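Local structure of lipoprotein (Mycoplasma mycoides subsp. capri, 7ADK) at residues Glu603-Tyr606 and Ala607-Arg611; Asp621-Lys624 and Lys625-Leu629; Lys848-Ser851 and Glu852-Phe855. The protein is a lipoprotein and probably a protease, carrying a mycoplasma peptidase (DUF31) region of the PA clan, which includes the chymotrypsin-like enzymes. One frame throughout, in Å; residues are numbered along the deposited sequence.

Contact 1 of 3, residues Glu603-Tyr606 and Ala607-Arg611; sequences EQTY and AKFDR
Ala607 and Glu603 join the two halves of this helical turn, Ala607 N donating to Glu603 O over 3.2 Å in the i to i+4 pattern of an alpha-helix. Two further backbone bonds span only three residues: Lys608 N reaches Thr605 O at 3.1 Å, and Phe609 N reaches Tyr606 O at 2.9 Å. Tyr606 O also receives a weak, strongly bent bond from Asp610 N (3.1 Å), where the chain turns through an inverse gamma turn centred on Asp610.

Side-chain contacts follow the same turn. The Phe609 ring presents its edge to the backbone, with CD2 3.5 Å from Thr605 O and that oxygen lying in the ring plane. Tyr606 holds CG anti to its backbone N (chi1 -171°), and the ring atom CE2 comes 4.1 Å from Asp610 CB; the two side chains cross at about a right angle, with ring and carboxylate planes 44° apart. Lys608 lies back over the preceding residues, its CG 3.5 Å from Gln604 O, and a bend at chi3 (-73°) carries CE alongside Thr605.

The polar ends bond outside the turn: Glu603 to Lys709 and Lys608 to Asp598 by salt bridges, Thr605 OG1 to Ser599 O, and Tyr606 OH to Pro710 O. Both aromatic rings meet Phe697.

Backbone bonds thus shape the turn while its side chains tie it to neighbouring loops. Glu603 OE1 and Asp610 OD2 stand 5.7 Å apart, a like-charge pair whose repulsion the Lys709 salt bridge probably eases.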
loop_
_atom_site.group_PDB
_atom_site.type_symbol
_atom_site.label_atom_id
_atom_site.label_comp_id
_atom_site.label_asym_id
_atom_site.label_seq_id
_atom_site.Cartn_x
_atom_site.Cartn_y
_atom_site.Cartn_z
ATOM N N GLU B 603 1.563 -1.035 -42.679
ATOM C CA GLU B 603 0.144 -0.953 -42.306
ATOM C C GLU B 603 -0.446 -2.279 -41.799
ATOM O O GLU B 603 -1.272 -2.286 -40.887
ATOM C CB GLU B 603 -0.654 -0.398 -43.498
ATOM C CG GLU B 603 -2.051 0.140 -43.158
ATOM C CD GLU B 603 -2.036 1.265 -42.116
ATOM O OE1 GLU B 603 -3.048 1.442 -41.401
ATOM O OE2 GLU B 603 -1.025 1.988 -41.998
ATOM N N GLN B 604 0.000 -3.414 -42.336
ATOM C CA GLN B 604 -0.436 -4.726 -41.871
ATOM C C GLN B 604 0.127 -5.090 -40.493
ATOM O O GLN B 604 -0.461 -5.918 -39.808
ATOM C CB GLN B 604 -0.147 -5.811 -42.926
ATOM C CG GLN B 604 1.274 -6.397 -42.987
ATOM C CD GLN B 604 2.343 -5.481 -43.571
ATOM O OE1 GLN B 604 2.109 -4.346 -43.957
ATOM N NE2 GLN B 604 3.565 -5.938 -43.657
ATOM N N THR B 605 1.234 -4.484 -40.057
ATOM C CA THR B 605 1.742 -4.690 -38.694
ATOM C C THR B 605 0.964 -3.860 -37.693
ATOM O O THR B 605 0.500 -4.404 -36.699
ATOM C CB THR B 605 3.213 -4.340 -38.534
ATOM O OG1 THR B 605 3.991 -4.943 -39.529
ATOM C CG2 THR B 605 3.759 -4.817 -37.192
ATOM N N TYR B 606 0.789 -2.561 -37.944
ATOM C CA TYR B 606 0.078 -1.686 -37.014
ATOM C C TYR B 606 -1.353 -2.173 -36.773
ATOM O O TYR B 606 -1.823 -2.182 -35.639
ATOM C CB TYR B 606 0.114 -0.242 -37.529
ATOM C CG TYR B 606 -0.409 0.757 -36.516
ATOM C CD1 TYR B 606 0.423 1.173 -35.463
ATOM C CD2 TYR B 606 -1.746 1.177 -36.552
ATOM C CE1 TYR B 606 -0.085 1.951 -34.412
ATOM C CE2 TYR B 606 -2.268 1.939 -35.495
ATOM C CZ TYR B 606 -1.446 2.296 -34.411
ATOM O OH TYR B 606 -1.983 2.935 -33.351
ATOM N N ALA B 607 -2.032 -2.655 -37.817
ATOM C CA ALA B 607 -3.399 -3.152 -37.725
ATOM C C ALA B 607 -3.590 -4.330 -36.751
ATOM O O ALA B 607 -4.715 -4.589 -36.333
ATOM C CB ALA B 607 -3.867 -3.512 -39.116
ATOM N N LYS B 608 -2.520 -5.051 -36.390
ATOM C CA LYS B 608 -2.531 -6.129 -35.392
ATOM C C LYS B 608 -2.620 -5.591 -33.959
ATOM O O LYS B 608 -3.067 -6.314 -33.084
ATOM C CB LYS B 608 -1.304 -7.041 -35.565
ATOM C CG LYS B 608 -1.288 -7.778 -36.906
ATOM C CD LYS B 608 -0.198 -8.855 -37.037
ATOM C CE LYS B 608 1.221 -8.294 -37.196
ATOM N NZ LYS B 608 2.257 -9.357 -37.232
ATOM N N PHE B 609 -2.244 -4.337 -33.713
ATOM C CA PHE B 609 -2.344 -3.644 -32.425
ATOM C C PHE B 609 -3.487 -2.603 -32.386
ATOM O O PHE B 609 -3.815 -2.072 -31.328
ATOM C CB PHE B 609 -1.005 -2.946 -32.167
ATOM C CG PHE B 609 0.231 -3.819 -32.064
ATOM C CD1 PHE B 609 0.707 -4.220 -30.805
ATOM C CD2 PHE B 609 0.957 -4.162 -33.214
ATOM C CE1 PHE B 609 1.901 -4.945 -30.693
ATOM C CE2 PHE B 609 2.144 -4.900 -33.102
ATOM C CZ PHE B 609 2.625 -5.281 -31.843
ATOM N N ASP B 610 -4.083 -2.280 -33.538
ATOM C CA ASP B 610 -5.095 -1.242 -33.732
ATOM C C ASP B 610 -6.455 -1.644 -33.121
ATOM O O ASP B 610 -7.330 -2.178 -33.805
ATOM C CB ASP B 610 -5.170 -0.937 -35.237
ATOM C CG ASP B 610 -6.069 0.228 -35.616
ATOM O OD1 ASP B 610 -6.550 0.956 -34.729
ATOM O OD2 ASP B 610 -6.276 0.442 -36.819
ATOM N N ARG B 611 -6.617 -1.452 -31.808
ATOM C CA ARG B 611 -7.813 -1.860 -31.056
ATOM C C ARG B 611 -9.113 -1.202 -31.553
ATOM O O ARG B 611 -9.087 -0.022 -31.905
ATOM C CB ARG B 611 -7.604 -1.595 -29.554
ATOM C CG ARG B 611 -7.685 -0.118 -29.144
ATOM C CD ARG B 611 -7.376 0.080 -27.670
ATOM N NE ARG B 611 -7.526 1.477 -27.237
ATOM C CZ ARG B 611 -8.579 2.016 -26.658
ATOM N NH1 ARG B 611 -8.546 3.249 -26.276
ATOM N NH2 ARG B 611 -9.665 1.352 -26.447
#

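Contact 2 of 3, residues Asp621-Lys624 and Lys625-Leu629; sequences DELK and KYNDL
Glu622 O is gripped by two successive backbone N-H groups, Lys625 N at 2.8 Å and Tyr626 N also at 2.8 Å. The Tyr626 donor lies nearly along the C=O axis, whereas that of Lys625 stands above the carbonyl plane, so the two use different directions of approach. The same pair of residues, Glu622 and Tyr626, meets through its side chains. Glu622 CB packs 3.4 Å from Tyr626 CE2, and the extended glutamate chain runs out to the phenol, where Tyr626 OH gives a weak hydrogen bond to Glu622 OE1 (2.7 Å) with carboxylate and ring planes 68° apart.

A second link closes the turn from the side of Asn627. With its CG beside the backbone N (chi1 -44°), Asn627 turns OD1 back to accept from Lys624 N at 2.8 Å, the donor tilted 34° from the amide's carbonyl plane. Leu623 CD1 rests 3.5 Å from that oxygen.

Residues Lys625 to Asp628 form a type I beta turn, whose carbonyls Tyr626 O and Asp628 O both accept from Lys693 NZ. Tyr626 and Glu622 also touch Tyr689 of helix 688-691. Glu622 O, holding two N-H groups, and Asn627 OD1, holding Lys624 N, thus fix the backbone course of a surface loop that has no regular helix or strand.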
loop_
_atom_site.group_PDB
_atom_site.type_symbol
_atom_site.label_atom_id
_atom_site.label_comp_id
_atom_site.label_asym_id
_atom_site.label_seq_id
_atom_site.Cartn_x
_atom_site.Cartn_y
_atom_site.Cartn_z
ATOM N N ASP B 621 -17.715 -12.003 -32.810
ATOM C CA ASP B 621 -16.451 -11.281 -33.058
ATOM C C ASP B 621 -15.665 -10.897 -31.775
ATOM O O ASP B 621 -15.051 -9.836 -31.680
ATOM C CB ASP B 621 -16.636 -10.121 -34.054
ATOM C CG ASP B 621 -17.361 -8.882 -33.531
ATOM O OD1 ASP B 621 -17.952 -8.921 -32.435
ATOM O OD2 ASP B 621 -17.351 -7.856 -34.244
ATOM N N GLU B 622 -15.661 -11.769 -30.764
ATOM C CA GLU B 622 -14.533 -11.817 -29.832
ATOM C C GLU B 622 -13.283 -12.314 -30.556
ATOM O O GLU B 622 -12.201 -11.781 -30.355
ATOM C CB GLU B 622 -14.782 -12.790 -28.691
ATOM C CG GLU B 622 -15.905 -12.442 -27.735
ATOM C CD GLU B 622 -15.878 -13.396 -26.541
ATOM O OE1 GLU B 622 -15.702 -14.618 -26.731
ATOM O OE2 GLU B 622 -15.995 -12.939 -25.392
ATOM N N LEU B 623 -13.422 -13.290 -31.460
ATOM C CA LEU B 623 -12.432 -13.554 -32.496
ATOM C C LEU B 623 -12.192 -12.233 -33.242
ATOM O O LEU B 623 -13.145 -11.519 -33.538
ATOM C CB LEU B 623 -12.977 -14.665 -33.408
ATOM C CG LEU B 623 -12.034 -15.156 -34.520
ATOM C CD1 LEU B 623 -10.964 -16.104 -34.014
ATOM C CD2 LEU B 623 -12.830 -15.896 -35.569
ATOM N N LYS B 624 -10.932 -11.899 -33.512
ATOM C CA LYS B 624 -10.423 -10.586 -33.956
ATOM C C LYS B 624 -10.243 -9.511 -32.872
ATOM O O LYS B 624 -9.533 -8.549 -33.126
ATOM C CB LYS B 624 -11.094 -10.094 -35.261
ATOM C CG LYS B 624 -12.153 -8.992 -35.112
ATOM C CD LYS B 624 -12.885 -8.731 -36.431
ATOM C CE LYS B 624 -14.005 -7.691 -36.322
ATOM N NZ LYS B 624 -13.523 -6.342 -35.996
ATOM N N LYS B 625 -10.751 -9.703 -31.643
ATOM C CA LYS B 625 -10.335 -8.989 -30.402
ATOM C C LYS B 625 -9.376 -9.836 -29.557
ATOM O O LYS B 625 -8.371 -9.324 -29.089
ATOM C CB LYS B 625 -11.580 -8.504 -29.630
ATOM C CG LYS B 625 -11.421 -8.189 -28.131
ATOM C CD LYS B 625 -10.539 -6.997 -27.758
ATOM C CE LYS B 625 -10.435 -6.922 -26.240
ATOM N NZ LYS B 625 -9.656 -5.789 -25.743
ATOM N N TYR B 626 -9.587 -11.145 -29.436
ATOM C CA TYR B 626 -8.580 -12.075 -28.901
ATOM C C TYR B 626 -7.269 -12.037 -29.702
ATOM O O TYR B 626 -6.190 -12.089 -29.126
ATOM C CB TYR B 626 -9.106 -13.512 -28.931
ATOM C CG TYR B 626 -10.273 -13.863 -28.032
ATOM C CD1 TYR B 626 -10.192 -13.645 -26.643
ATOM C CD2 TYR B 626 -11.385 -14.541 -28.561
ATOM C CE1 TYR B 626 -11.216 -14.101 -25.795
ATOM C CE2 TYR B 626 -12.412 -14.995 -27.713
ATOM C CZ TYR B 626 -12.337 -14.768 -26.326
ATOM O OH TYR B 626 -13.336 -15.186 -25.509
ATOM N N ASN B 627 -7.370 -11.958 -31.026
ATOM C CA ASN B 627 -6.264 -12.075 -31.972
ATOM C C ASN B 627 -5.489 -10.769 -32.198
ATOM O O ASN B 627 -4.562 -10.750 -33.007
ATOM C CB ASN B 627 -6.788 -12.660 -33.293
ATOM C CG ASN B 627 -7.733 -13.829 -33.101
ATOM O OD1 ASN B 627 -8.875 -13.656 -32.702
ATOM N ND2 ASN B 627 -7.304 -15.032 -33.344
ATOM N N ASP B 628 -5.846 -9.682 -31.508
ATOM C CA ASP B 628 -4.985 -8.506 -31.432
ATOM C C ASP B 628 -3.650 -8.887 -30.773
ATOM O O ASP B 628 -3.633 -9.629 -29.789
ATOM C CB ASP B 628 -5.644 -7.370 -30.637
ATOM C CG ASP B 628 -6.844 -6.684 -31.280
ATOM O OD1 ASP B 628 -6.989 -6.722 -32.513
ATOM O OD2 ASP B 628 -7.641 -6.061 -30.553
ATOM N N LEU B 629 -2.539 -8.353 -31.268
ATOM C CA LEU B 629 -1.305 -8.296 -30.505
ATOM C C LEU B 629 -1.462 -7.313 -29.346
ATOM O O LEU B 629 -2.245 -6.373 -29.387
ATOM C CB LEU B 629 -0.106 -7.963 -31.404
ATOM C CG LEU B 629 0.688 -9.202 -31.833
ATOM C CD1 LEU B 629 -0.114 -10.150 -32.707
ATOM C CD2 LEU B 629 1.945 -8.803 -32.577
#

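Contact 3 of 3, residues Lys848-Ser851 and Glu852-Phe855; sequences KIPS and EFKF
Phe853 receives Ile849 and Pro850 from different directions. Ile849 crosses it at about a right angle: the CG2 branch, set anti to the backbone N, touches Phe853 CB at 4.0 Å, so the isoleucine meets the root of the aromatic side chain and not its ring. Pro850 crosses obliquely further out, its CG 4.1 Å from Phe853 CD2 and near the plane of the ring, an approach to the edge. The neighbouring Glu852 takes a face instead. Its CG lies 3.9 Å above the plane of the Phe853 ring, displaced toward the rim; that CG is anti to the backbone N (chi1 170°), and the chain runs on extended, leading the carboxylate away to a hydrogen bond between its OE2 and Ser597 OG.

The backbone brings these groups together. Phe853 N donates to Pro850 O at 3.0 Å in a nearly straight bond (N-H...O 171°), the donor tilted only modestly from the carbonyl plane; the chain therefore turns back within four residues and carries Phe853 alongside Pro850. One residue later Lys854 N makes a long, weak bond to Ser851 O at 3.5 Å. The aliphatic part of Lys854 follows this second link, with CB 3.8 Å from Ser851 O.

Beyond the turn, the buried Phe853 ring stacks on Tyr812, which Pro850 also touches, and its side chain reaches Asp809 of strand 807-809. Arg790 donates to Phe853 O and makes a cation-pi contact with Phe855. The chemistry is thus divided: one sound backbone bond sets the turn, hydrocarbon surfaces pack round a single phenylalanine that itself meets strand 807-809, and hydrogen bonds to Ser597 and to Arg790 of strand 783-792 tie this late loop to those parts of the chain.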
loop_
_atom_site.group_PDB
_atom_site.type_symbol
_atom_site.label_atom_id
_atom_site.label_comp_id
_atom_site.label_asym_id
_atom_site.label_seq_id
_atom_site.Cartn_x
_atom_site.Cartn_y
_atom_site.Cartn_z
ATOM N N LYS B 848 25.587 -15.018 -39.741
ATOM C CA LYS B 848 24.695 -15.771 -38.848
ATOM C C LYS B 848 23.561 -14.931 -38.250
ATOM O O LYS B 848 22.913 -15.362 -37.301
ATOM C CB LYS B 848 25.519 -16.530 -37.791
ATOM C CG LYS B 848 26.608 -17.457 -38.348
ATOM C CD LYS B 848 26.120 -18.512 -39.348
ATOM C CE LYS B 848 27.297 -19.340 -39.850
ATOM N NZ LYS B 848 26.902 -20.345 -40.851
ATOM N N ILE B 849 23.258 -13.762 -38.815
ATOM C CA ILE B 849 21.958 -13.114 -38.596
ATOM C C ILE B 849 20.875 -14.018 -39.211
ATOM O O ILE B 849 20.991 -14.358 -40.391
ATOM C CB ILE B 849 21.916 -11.685 -39.192
ATOM C CG1 ILE B 849 22.905 -10.764 -38.457
ATOM C CG2 ILE B 849 20.513 -11.080 -39.127
ATOM C CD1 ILE B 849 22.913 -9.328 -38.961
ATOM N N PRO B 850 19.834 -14.435 -38.468
ATOM C CA PRO B 850 18.732 -15.202 -39.040
ATOM C C PRO B 850 17.937 -14.333 -40.016
ATOM O O PRO B 850 17.724 -13.148 -39.760
ATOM C CB PRO B 850 17.900 -15.692 -37.855
ATOM C CG PRO B 850 18.301 -14.819 -36.681
ATOM C CD PRO B 850 19.634 -14.201 -37.052
ATOM N N SER B 851 17.486 -14.870 -41.147
ATOM C CA SER B 851 16.985 -14.062 -42.275
ATOM C C SER B 851 15.761 -13.188 -41.957
ATOM O O SER B 851 15.509 -12.203 -42.642
ATOM C CB SER B 851 16.706 -14.969 -43.473
ATOM O OG SER B 851 15.742 -15.943 -43.144
ATOM N N GLU B 852 15.047 -13.472 -40.875
ATOM C CA GLU B 852 13.998 -12.640 -40.275
ATOM C C GLU B 852 14.443 -11.198 -39.956
ATOM O O GLU B 852 13.647 -10.271 -40.100
ATOM C CB GLU B 852 13.521 -13.371 -39.012
ATOM C CG GLU B 852 12.605 -12.548 -38.108
ATOM C CD GLU B 852 11.980 -13.341 -36.952
ATOM O OE1 GLU B 852 12.092 -14.579 -36.889
ATOM O OE2 GLU B 852 11.311 -12.717 -36.109
ATOM N N PHE B 853 15.697 -10.989 -39.546
ATOM C CA PHE B 853 16.215 -9.689 -39.099
ATOM C C PHE B 853 17.020 -8.913 -40.146
ATOM O O PHE B 853 17.474 -7.801 -39.860
ATOM C CB PHE B 853 16.975 -9.867 -37.786
ATOM C CG PHE B 853 16.081 -10.209 -36.615
ATOM C CD1 PHE B 853 15.394 -9.199 -35.926
ATOM C CD2 PHE B 853 15.911 -11.540 -36.226
ATOM C CE1 PHE B 853 14.575 -9.521 -34.837
ATOM C CE2 PHE B 853 15.101 -11.866 -35.133
ATOM C CZ PHE B 853 14.439 -10.853 -34.434
ATOM N N LYS B 854 17.168 -9.428 -41.369
ATOM C CA LYS B 854 17.688 -8.655 -42.509
ATOM C C LYS B 854 16.707 -7.550 -42.928
ATOM O O LYS B 854 15.570 -7.517 -42.477
ATOM C CB LYS B 854 18.005 -9.583 -43.685
ATOM C CG LYS B 854 19.168 -10.539 -43.401
ATOM C CD LYS B 854 19.391 -11.444 -44.618
ATOM C CE LYS B 854 20.368 -12.589 -44.343
ATOM N NZ LYS B 854 21.750 -12.178 -44.266
ATOM N N PHE B 855 17.141 -6.635 -43.780
ATOM C CA PHE B 855 16.337 -5.541 -44.328
ATOM C C PHE B 855 16.370 -5.535 -45.862
ATOM O O PHE B 855 17.348 -5.970 -46.469
ATOM C CB PHE B 855 16.856 -4.196 -43.820
ATOM C CG PHE B 855 16.669 -3.874 -42.360
ATOM C CD1 PHE B 855 15.458 -3.332 -41.904
ATOM C CD2 PHE B 855 17.741 -4.017 -41.468
ATOM C CE1 PHE B 855 15.323 -2.931 -40.569
ATOM C CE2 PHE B 855 17.608 -3.614 -40.136
ATOM C CZ PHE B 855 16.401 -3.067 -39.690
#

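In the fold
The three contacts follow in series along the chain. Contacts 1 and 2 are neighbours, their centres 12 Å apart, both within the DUF31 peptidase range: contact 1 comprises helix 603-606 and the loop after it, and contact 2 belongs to the same long connection, before helix 651-655. They touch directly, Lys608 O lying 2.8 Å from Leu629 N in a probable hydrogen bond, while Phe609 packs on Leu629. Contact 3, after strand 836-837, touches neither; its centre is about 23 Å from that of contact 1 and 29 Å from that of contact 2. Residues 603-629 thus fold back on themselves at the periphery, with the C-terminal loop nearby.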